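Local coordinates for putative capsular polysaccharide biosynthesis protein (PDB 6EWJ) that is probably a pyridoxal phosphate-dependent sugar aminotransferase of the DegT/DnrJ/EryC1 family, essential for teichoic acid biosynthesis in the pneumococcus, at residues 234-242 / 254-265; 295-306 / 320-328. All coordinates share one frame; numbering follows the deposited sequence.

Contact 1 (234-242 / 254-265); sequences ILSLHGQTK and EYDIVTPAYKCN
Residues 240-241 and 256-257 form a short antiparallel ladder, with Thr241 N to Asp256 O and Asp256 N to Thr241 O both 3.0 Å, flanked by a bond from Val258 N to Gly239 O. Beyond the type I' turn from Leu237 to Gln240, Leu235 O accepts from Tyr262 N, Ser236 O from Cys264 N, and Tyr262 O from His238 N.

The amide of Gln240 lies flat on the Tyr255 ring, the planes 9° apart. Its OE1 sits 3.4 Å above the ring plane, over the centre. Gln240 has CG anti to the backbone N (chi1 -174°) and an extended chain, which carries the amide across to the ring. Lys263 passes obliquely by the His238 ring, with CD 3.6 Å from NE2. A water in the plane of that ring joins His238 ND1 to Ala261 O. Ala261 CB comes within 3.4 Å of Gly239 N. Leu237 CD2 lies 3.6 Å from Asn265 CG; that amide is held by Lys263 NZ on OD1 and Thr38 OG1 on ND2.

Leu235 and Cys264 rest on helix 64-74; the Cys264 side chain is about 9 Å from that of Thr65, a pyridoxal phosphate-binding residue. The second subunit meets the contact along much of its length: Lys263 and Glu254 form salt bridges with its Glu211 and Lys352, and Asp256 bonds to its Thr358. This strand pair, joined through helix 244-248, follows helix 225-236 and belongs to the dimer interface.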
loop_
_atom_site.group_PDB
_atom_site.type_symbol
_atom_site.label_atom_id
_atom_site.label_comp_id
_atom_site.label_asym_id
_atom_site.label_seq_id
_atom_site.Cartn_x
_atom_site.Cartn_y
_atom_site.Cartn_z
ATOM N N ILE A 234 -11.130 3.803 6.945
ATOM C CA ILE A 234 -11.739 4.355 5.753
ATOM C C ILE A 234 -10.680 4.876 4.763
ATOM O O ILE A 234 -10.722 4.605 3.561
ATOM C CB ILE A 234 -12.741 5.444 6.153
ATOM C CG1 ILE A 234 -14.027 4.809 6.709
ATOM C CG2 ILE A 234 -13.174 6.332 4.978
ATOM C CD1 ILE A 234 -13.875 3.495 7.469
ATOM N N LEU A 235 -9.657 5.563 5.299
ATOM C CA LEU A 235 -8.582 6.052 4.434
ATOM C C LEU A 235 -7.709 4.943 3.875
ATOM O O LEU A 235 -7.137 5.107 2.787
ATOM C CB LEU A 235 -7.684 7.082 5.161
ATOM C CG LEU A 235 -8.361 8.363 5.610
ATOM C CD1 LEU A 235 -7.384 9.312 6.270
ATOM C CD2 LEU A 235 -9.113 9.083 4.495
ATOM N N SER A 236 -7.571 3.849 4.602
ATOM C CA SER A 236 -6.717 2.727 4.217
ATOM C C SER A 236 -7.369 1.794 3.184
ATOM O O SER A 236 -6.676 0.970 2.563
ATOM C CB SER A 236 -6.348 1.898 5.435
ATOM O OG SER A 236 -7.430 1.080 5.868
ATOM N N LEU A 237 -8.695 1.912 3.025
ATOM C CA LEU A 237 -9.472 0.999 2.209
ATOM C C LEU A 237 -10.494 1.724 1.336
ATOM O O LEU A 237 -11.742 1.512 1.450
ATOM C CB LEU A 237 -10.174 -0.043 3.102
ATOM C CG LEU A 237 -9.356 -1.247 3.569
ATOM C CD1 LEU A 237 -10.038 -1.921 4.772
ATOM C CD2 LEU A 237 -9.161 -2.221 2.401
ATOM N N HIS A 238 -9.952 2.624 0.504
ATOM C CA HIS A 238 -10.665 3.256 -0.593
ATOM C C HIS A 238 -11.720 4.276 -0.195
ATOM O O HIS A 238 -12.524 4.722 -1.031
ATOM C CB HIS A 238 -11.303 2.191 -1.518
ATOM C CG HIS A 238 -10.312 1.282 -2.184
ATOM N ND1 HIS A 238 -9.359 1.750 -3.057
ATOM C CD2 HIS A 238 -10.190 -0.068 -2.188
ATOM C CE1 HIS A 238 -8.670 0.731 -3.544
ATOM N NE2 HIS A 238 -9.151 -0.383 -3.019
ATOM N N GLY A 239 -11.785 4.658 1.057
ATOM C CA GLY A 239 -12.862 5.530 1.515
ATOM C C GLY A 239 -14.202 4.839 1.666
ATOM O O GLY A 239 -15.226 5.514 1.773
ATOM N N GLN A 240 -14.191 3.507 1.715
ATOM C CA GLN A 240 -15.405 2.711 1.698
ATOM C C GLN A 240 -16.015 2.673 3.099
ATOM O O GLN A 240 -15.290 2.519 4.091
ATOM C CB GLN A 240 -15.139 1.289 1.172
ATOM C CG GLN A 240 -16.428 0.474 1.009
ATOM C CD GLN A 240 -16.301 -0.848 0.245
ATOM O OE1 GLN A 240 -15.904 -0.865 -0.917
ATOM N NE2 GLN A 240 -16.638 -1.946 0.896
ATOM N N THR A 241 -17.318 2.885 3.179
ATOM C CA THR A 241 -18.095 2.750 4.451
ATOM C C THR A 241 -19.379 1.983 4.192
ATOM O O THR A 241 -19.869 1.975 3.052
ATOM C CB THR A 241 -18.518 4.133 5.039
ATOM O OG1 THR A 241 -19.431 4.782 4.138
ATOM C CG2 THR A 241 -17.316 5.046 5.238
ATOM N N LYS A 242 -19.907 1.355 5.249
ATOM C CA LYS A 242 -21.226 0.744 5.235
ATOM C C LYS A 242 -22.005 1.229 6.449
ATOM O O LYS A 242 -21.446 1.335 7.550
ATOM C CB LYS A 242 -21.137 -0.777 5.269
ATOM C CG LYS A 242 -20.377 -1.426 4.110
ATOM C CD LYS A 242 -20.892 -2.840 3.855
ATOM C CE LYS A 242 -19.830 -3.670 3.106
ATOM N NZ LYS A 242 -19.961 -3.599 1.656
ATOM N N GLU A 254 -24.195 -3.246 -0.033
ATOM C CA GLU A 254 -24.221 -1.814 -0.288
ATOM C C GLU A 254 -23.215 -1.008 0.546
ATOM O O GLU A 254 -23.112 -1.191 1.743
ATOM C CB GLU A 254 -25.638 -1.259 -0.179
ATOM C CG GLU A 254 -25.742 0.030 -0.926
ATOM C CD GLU A 254 -27.106 0.617 -0.966
ATOM O OE1 GLU A 254 -28.058 -0.044 -0.494
ATOM O OE2 GLU A 254 -27.190 1.759 -1.469
ATOM N N TYR A 255 -22.459 -0.162 -0.131
ATOM C CA TYR A 255 -21.461 0.693 0.512
ATOM C C TYR A 255 -21.498 2.020 -0.182
ATOM O O TYR A 255 -22.126 2.155 -1.242
ATOM C CB TYR A 255 -20.052 0.109 0.405
ATOM C CG TYR A 255 -19.520 -0.089 -0.999
ATOM C CD1 TYR A 255 -18.914 0.968 -1.699
ATOM C CD2 TYR A 255 -19.533 -1.351 -1.619
ATOM C CE1 TYR A 255 -18.411 0.772 -2.970
ATOM C CE2 TYR A 255 -18.986 -1.552 -2.884
ATOM C CZ TYR A 255 -18.439 -0.496 -3.552
ATOM O OH TYR A 255 -17.922 -0.655 -4.837
ATOM N N ASP A 256 -20.813 2.978 0.435
ATOM C CA ASP A 256 -20.581 4.270 -0.120
ATOM C C ASP A 256 -19.051 4.477 -0.141
ATOM O O ASP A 256 -18.322 3.786 0.539
ATOM C CB ASP A 256 -21.295 5.306 0.761
ATOM C CG ASP A 256 -21.329 6.703 0.139
ATOM O OD1 ASP A 256 -20.995 6.883 -1.062
ATOM O OD2 ASP A 256 -21.712 7.634 0.860
ATOM N N ILE A 257 -18.604 5.435 -0.918
ATOM C CA ILE A 257 -17.211 5.865 -0.929
ATOM C C ILE A 257 -17.286 7.324 -0.483
ATOM O O ILE A 257 -17.896 8.122 -1.159
ATOM C CB ILE A 257 -16.614 5.729 -2.345
ATOM C CG1 ILE A 257 -16.666 4.255 -2.783
ATOM C CG2 ILE A 257 -15.218 6.321 -2.442
ATOM C CD1 ILE A 257 -15.850 3.287 -1.937
ATOM N N VAL A 258 -16.671 7.670 0.648
ATOM C CA VAL A 258 -16.860 9.030 1.204
ATOM C C VAL A 258 -15.775 9.998 0.791
ATOM O O VAL A 258 -16.007 11.198 0.738
ATOM C CB VAL A 258 -17.040 9.069 2.742
ATOM C CG1 VAL A 258 -18.338 8.364 3.132
ATOM C CG2 VAL A 258 -15.815 8.519 3.465
ATOM N N THR A 259 -14.621 9.464 0.434
ATOM C CA THR A 259 -13.522 10.255 -0.103
ATOM C C THR A 259 -12.739 9.296 -0.991
ATOM O O THR A 259 -12.721 8.104 -0.700
ATOM C CB THR A 259 -12.675 10.835 1.083
ATOM O OG1 THR A 259 -11.709 11.755 0.604
ATOM C CG2 THR A 259 -11.967 9.776 1.783
ATOM N N PRO A 260 -12.062 9.799 -2.043
ATOM C CA PRO A 260 -11.311 8.858 -2.902
ATOM C C PRO A 260 -9.964 8.516 -2.268
ATOM O O PRO A 260 -8.934 9.078 -2.653
ATOM C CB PRO A 260 -11.140 9.649 -4.220
ATOM C CG PRO A 260 -11.783 10.993 -3.985
ATOM C CD PRO A 260 -11.841 11.182 -2.501
ATOM N N ALA A 261 -9.975 7.563 -1.326
ATOM C CA ALA A 261 -8.848 7.304 -0.459
ATOM C C ALA A 261 -7.917 6.190 -0.993
ATOM O O ALA A 261 -7.752 6.085 -2.216
ATOM C CB ALA A 261 -9.328 7.055 0.947
ATOM N N TYR A 262 -7.231 5.467 -0.115
ATOM C CA TYR A 262 -5.941 4.823 -0.417
ATOM C C TYR A 262 -6.110 3.310 -0.193
ATOM O O TYR A 262 -7.254 2.814 0.021
ATOM C CB TYR A 262 -4.772 5.444 0.417
ATOM C CG TYR A 262 -4.778 6.920 0.267
ATOM C CD1 TYR A 262 -4.136 7.532 -0.805
ATOM C CD2 TYR A 262 -5.530 7.721 1.142
ATOM C CE1 TYR A 262 -4.227 8.924 -0.998
ATOM C CE2 TYR A 262 -5.632 9.078 0.955
ATOM C CZ TYR A 262 -5.012 9.666 -0.135
ATOM O OH TYR A 262 -5.160 11.015 -0.280
ATOM N N LYS A 263 -5.004 2.579 -0.245
ATOM C CA LYS A 263 -5.055 1.141 -0.298
ATOM C C LYS A 263 -3.813 0.692 0.421
ATOM O O LYS A 263 -2.772 0.449 -0.194
ATOM C CB LYS A 263 -5.133 0.693 -1.787
ATOM C CG LYS A 263 -5.190 -0.782 -2.013
ATOM C CD LYS A 263 -6.279 -1.471 -1.178
ATOM C CE LYS A 263 -6.328 -2.975 -1.445
ATOM N NZ LYS A 263 -7.049 -3.730 -0.388
ATOM N N CYS A 264 -3.909 0.600 1.762
ATOM C CA CYS A 264 -2.773 0.194 2.543
ATOM C C CYS A 264 -3.083 -0.623 3.761
ATOM O O CYS A 264 -2.327 -0.604 4.730
ATOM C CB CYS A 264 -1.945 1.430 2.920
ATOM S SG CYS A 264 -2.888 2.729 3.724
ATOM N N ASN A 265 -4.115 -1.437 3.659
ATOM C CA ASN A 265 -4.507 -2.402 4.703
ATOM C C ASN A 265 -3.516 -3.543 4.844
ATOM O O ASN A 265 -2.708 -3.794 3.926
ATOM C CB ASN A 265 -5.900 -2.987 4.391
ATOM C CG ASN A 265 -5.951 -3.645 3.032
ATOM O OD1 ASN A 265 -5.639 -3.006 1.993
ATOM N ND2 ASN A 265 -6.362 -4.894 2.977
HETATM O O HOH W 1 -9.504 4.500 -3.878
#

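Contact 2 (295-306 / 320-328); sequences YDSGFAGSRIHP and LYITRVEGA
The hydroxyl of Tyr321 donates a 2.7 Å hydrogen bond from OH to Asp296 OD1. The carboxylate oxygen is met on its anti side and lies in the plane of the Tyr321 ring. This ring is the centre of the apolar part. Tyr295 stacks face to face on it, with centroids 4.4 Å apart and planes at 27°. Tyr295 CD2 stands over the centre of the ring. The two side chains run past each other in opposite directions. With chi1 at -159°, the Tyr321 side chain swings away from its own N and sends the ring from the strand to helix 268-299. The edge of Phe299 points at the same hydroxyl, CD2 being 3.5 Å from OH. Pro306 lies alongside Tyr321, with CB 3.3 Å from CZ. Ile304 CG2 covers one face of Phe299 and also touches Thr323 CB.

Strands 304-306 and 321-325 pair antiparallel. His305 and Arg324 exchange two backbone bonds, and Glu326 N binds Arg303 O beyond them. On the more open side, His305 NE2 donates to Glu326 OE1 at 3.1 Å. The oxygen is in the imidazole plane, but ring and carboxylate are turned 61° apart. Arg303 O lies over the centre of the same ring. In the turn from Phe299 to Ser302, Ser302 OG donates to Phe299 O; it also accepts from Ile304 N, which makes an ST turn.

Strand 321-325 is the middle of a three-stranded sheet, with 380-383 on its other edge. Thr323 OG1 bonds to Ile381 O, and Arg324 NE to Asn379 OD1. Tyr295 and Ile304 pack on helix 391-409, so the contact ties the end of helix 268-299 to the sheet and to that helix.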
loop_
_atom_site.group_PDB
_atom_site.type_symbol
_atom_site.label_atom_id
_atom_site.label_comp_id
_atom_site.label_asym_id
_atom_site.label_seq_id
_atom_site.Cartn_x
_atom_site.Cartn_y
_atom_site.Cartn_z
ATOM N N TYR A 295 28.623 -5.687 23.242
ATOM C CA TYR A 295 29.264 -4.625 22.449
ATOM C C TYR A 295 29.757 -3.465 23.345
ATOM O O TYR A 295 30.906 -3.014 23.242
ATOM C CB TYR A 295 28.274 -4.045 21.409
ATOM C CG TYR A 295 28.104 -4.711 20.047
ATOM C CD1 TYR A 295 29.187 -5.195 19.328
ATOM C CD2 TYR A 295 26.844 -4.730 19.432
ATOM C CE1 TYR A 295 29.017 -5.740 18.047
ATOM C CE2 TYR A 295 26.657 -5.266 18.151
ATOM C CZ TYR A 295 27.744 -5.777 17.460
ATOM O OH TYR A 295 27.585 -6.262 16.190
ATOM N N ASP A 296 28.848 -2.965 24.181
ATOM C CA ASP A 296 29.158 -1.870 25.094
ATOM C C ASP A 296 30.397 -2.175 25.940
ATOM O O ASP A 296 31.291 -1.330 26.006
ATOM C CB ASP A 296 27.992 -1.534 26.009
ATOM C CG ASP A 296 26.846 -0.829 25.294
ATOM O OD1 ASP A 296 26.963 -0.382 24.098
ATOM O OD2 ASP A 296 25.786 -0.737 25.948
ATOM N N SER A 297 30.484 -3.349 26.557
ATOM C CA SER A 297 31.703 -3.659 27.364
ATOM C C SER A 297 32.926 -3.785 26.462
ATOM O O SER A 297 33.980 -3.296 26.784
ATOM C CB SER A 297 31.572 -4.917 28.227
ATOM O OG SER A 297 30.266 -5.064 28.788
ATOM N N GLY A 298 32.745 -4.387 25.284
ATOM C CA GLY A 298 33.814 -4.490 24.281
ATOM C C GLY A 298 34.422 -3.170 23.794
ATOM O O GLY A 298 35.641 -3.064 23.665
ATOM N N PHE A 299 33.577 -2.164 23.579
ATOM C CA PHE A 299 34.001 -0.860 23.080
ATOM C C PHE A 299 34.402 0.147 24.169
ATOM O O PHE A 299 34.907 1.200 23.839
ATOM C CB PHE A 299 32.935 -0.265 22.147
ATOM C CG PHE A 299 32.706 -1.090 20.901
ATOM C CD1 PHE A 299 33.793 -1.517 20.124
ATOM C CD2 PHE A 299 31.426 -1.447 20.502
ATOM C CE1 PHE A 299 33.592 -2.281 18.988
ATOM C CE2 PHE A 299 31.226 -2.233 19.370
ATOM C CZ PHE A 299 32.299 -2.649 18.622
ATOM N N ALA A 300 34.159 -0.185 25.435
ATOM C CA ALA A 300 34.511 0.681 26.580
ATOM C C ALA A 300 35.961 1.115 26.515
ATOM O O ALA A 300 36.852 0.288 26.259
ATOM C CB ALA A 300 34.242 -0.034 27.872
ATOM N N GLY A 301 36.200 2.428 26.681
ATOM C CA GLY A 301 37.560 2.984 26.643
ATOM C C GLY A 301 38.193 3.098 25.256
ATOM O O GLY A 301 39.299 3.597 25.143
ATOM N N SER A 302 37.519 2.638 24.193
ATOM C CA SER A 302 38.084 2.728 22.840
ATOM C C SER A 302 37.619 4.008 22.150
ATOM O O SER A 302 36.833 4.786 22.664
ATOM C CB SER A 302 37.670 1.503 22.012
ATOM O OG SER A 302 36.300 1.568 21.576
ATOM N N ARG A 303 38.053 4.186 20.925
ATOM C CA ARG A 303 37.587 5.303 20.096
ATOM C C ARG A 303 36.130 5.091 19.556
ATOM O O ARG A 303 35.431 6.038 19.160
ATOM C CB ARG A 303 38.584 5.412 18.956
ATOM C CG ARG A 303 38.911 6.757 18.335
ATOM C CD ARG A 303 39.835 6.487 17.100
ATOM N NE ARG A 303 40.492 5.166 17.215
ATOM C CZ ARG A 303 41.777 4.920 17.488
ATOM N NH1 ARG A 303 42.703 5.890 17.626
ATOM N NH2 ARG A 303 42.171 3.655 17.611
ATOM N N ILE A 304 35.684 3.848 19.569
ATOM C CA ILE A 304 34.334 3.493 19.106
ATOM C C ILE A 304 33.341 3.891 20.187
ATOM O O ILE A 304 33.329 3.286 21.270
ATOM C CB ILE A 304 34.297 2.003 18.751
ATOM C CG1 ILE A 304 35.200 1.761 17.526
ATOM C CG2 ILE A 304 32.868 1.534 18.437
ATOM C CD1 ILE A 304 35.931 0.451 17.561
ATOM N N HIS A 305 32.540 4.906 19.924
ATOM C CA HIS A 305 31.514 5.424 20.859
ATOM C C HIS A 305 30.076 5.102 20.419
ATOM O O HIS A 305 29.509 5.777 19.525
ATOM C CB HIS A 305 31.621 6.953 21.000
ATOM C CG HIS A 305 32.948 7.433 21.480
ATOM N ND1 HIS A 305 33.719 6.736 22.382
ATOM C CD2 HIS A 305 33.624 8.575 21.226
ATOM C CE1 HIS A 305 34.842 7.399 22.610
ATOM N NE2 HIS A 305 34.798 8.529 21.946
ATOM N N PRO A 306 29.450 4.110 21.057
ATOM C CA PRO A 306 28.048 3.780 20.713
ATOM C C PRO A 306 27.026 4.712 21.348
ATOM O O PRO A 306 27.259 5.316 22.388
ATOM C CB PRO A 306 27.874 2.368 21.272
ATOM C CG PRO A 306 28.883 2.270 22.369
ATOM C CD PRO A 306 29.978 3.251 22.116
ATOM N N LEU A 320 19.091 -0.649 16.344
ATOM C CA LEU A 320 20.399 -0.436 15.680
ATOM C C LEU A 320 21.523 -0.169 16.665
ATOM O O LEU A 320 21.340 0.594 17.651
ATOM C CB LEU A 320 20.317 0.762 14.764
ATOM C CG LEU A 320 19.302 0.639 13.594
ATOM C CD1 LEU A 320 19.209 1.994 12.930
ATOM C CD2 LEU A 320 19.677 -0.447 12.606
ATOM N N TYR A 321 22.689 -0.749 16.386
ATOM C CA TYR A 321 23.870 -0.409 17.116
ATOM C C TYR A 321 24.661 0.673 16.375
ATOM O O TYR A 321 25.649 0.419 15.669
ATOM C CB TYR A 321 24.730 -1.629 17.421
ATOM C CG TYR A 321 25.660 -1.387 18.577
ATOM C CD1 TYR A 321 25.169 -1.365 19.876
ATOM C CD2 TYR A 321 27.014 -1.141 18.376
ATOM C CE1 TYR A 321 26.019 -1.123 20.945
ATOM C CE2 TYR A 321 27.900 -0.928 19.450
ATOM C CZ TYR A 321 27.383 -0.896 20.717
ATOM O OH TYR A 321 28.224 -0.689 21.746
ATOM N N ILE A 322 24.202 1.887 16.596
ATOM C CA ILE A 322 24.814 3.086 16.053
ATOM C C ILE A 322 26.079 3.449 16.842
ATOM O O ILE A 322 26.049 3.515 18.098
ATOM C CB ILE A 322 23.779 4.240 16.019
ATOM C CG1 ILE A 322 22.657 3.825 15.016
ATOM C CG2 ILE A 322 24.486 5.571 15.705
ATOM C CD1 ILE A 322 21.661 4.872 14.567
ATOM N N THR A 323 27.179 3.664 16.107
ATOM C CA THR A 323 28.444 4.074 16.699
ATOM C C THR A 323 28.964 5.250 15.955
ATOM O O THR A 323 28.636 5.453 14.773
ATOM C CB THR A 323 29.547 2.984 16.754
ATOM O OG1 THR A 323 30.227 2.856 15.481
ATOM C CG2 THR A 323 28.991 1.604 17.217
ATOM N N ARG A 324 29.747 6.057 16.656
ATOM C CA ARG A 324 30.569 7.065 16.041
ATOM C C ARG A 324 32.044 6.858 16.438
ATOM O O ARG A 324 32.324 6.561 17.597
ATOM C CB ARG A 324 30.074 8.459 16.418
ATOM C CG ARG A 324 28.664 8.759 15.946
ATOM C CD ARG A 324 28.171 10.089 16.446
ATOM N NE ARG A 324 28.972 11.176 15.911
ATOM C CZ ARG A 324 28.911 12.444 16.316
ATOM N NH1 ARG A 324 28.096 12.788 17.320
ATOM N NH2 ARG A 324 29.684 13.365 15.752
ATOM N N VAL A 325 32.960 6.949 15.468
ATOM C CA VAL A 325 34.383 6.691 15.678
ATOM C C VAL A 325 35.088 8.043 15.873
ATOM O O VAL A 325 35.141 8.874 14.953
ATOM C CB VAL A 325 35.043 5.898 14.526
ATOM C CG1 VAL A 325 36.427 5.409 14.938
ATOM C CG2 VAL A 325 34.181 4.694 14.147
ATOM N N GLU A 326 35.544 8.304 17.092
ATOM C CA GLU A 326 36.146 9.593 17.381
ATOM C C GLU A 326 37.295 9.875 16.437
ATOM O O GLU A 326 38.139 9.011 16.206
ATOM C CB GLU A 326 36.660 9.698 18.803
ATOM C CG GLU A 326 37.356 11.051 19.065
ATOM C CD GLU A 326 37.416 11.439 20.514
ATOM O OE1 GLU A 326 36.575 10.951 21.295
ATOM O OE2 GLU A 326 38.306 12.249 20.866
ATOM N N GLY A 327 37.342 11.106 15.940
ATOM C CA GLY A 327 38.495 11.578 15.171
ATOM C C GLY A 327 38.538 11.167 13.709
ATOM O O GLY A 327 39.493 11.512 13.010
ATOM N N ALA A 328 37.524 10.453 13.224
ATOM C CA ALA A 328 37.504 9.935 11.853
ATOM C C ALA A 328 36.830 10.928 10.896
ATOM O O ALA A 328 35.732 11.412 11.157
ATOM C CB ALA A 328 36.781 8.570 11.795
#

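Contacts 1 and 2 lie on opposite sides of the chain's centre, with centres about 48 Å apart. They share no element, but the segment 254-265 of contact 1 leads directly into helix 268-299, whose far end enters contact 2. Both are partly buried and both use antiparallel pairing. Contact 1 is mainly backbone bonds plus an amide on a ring, and much of its surrounding comes from the second subunit. Contact 2 has an aromatic cluster on its inner side and a histidine-carboxylate bond between exposed residues; no other chain of the assembly touches it. Each comes near cofactor-binding residues without including one: Thr65 by contact 1, Tyr351 and His179 by contact 2.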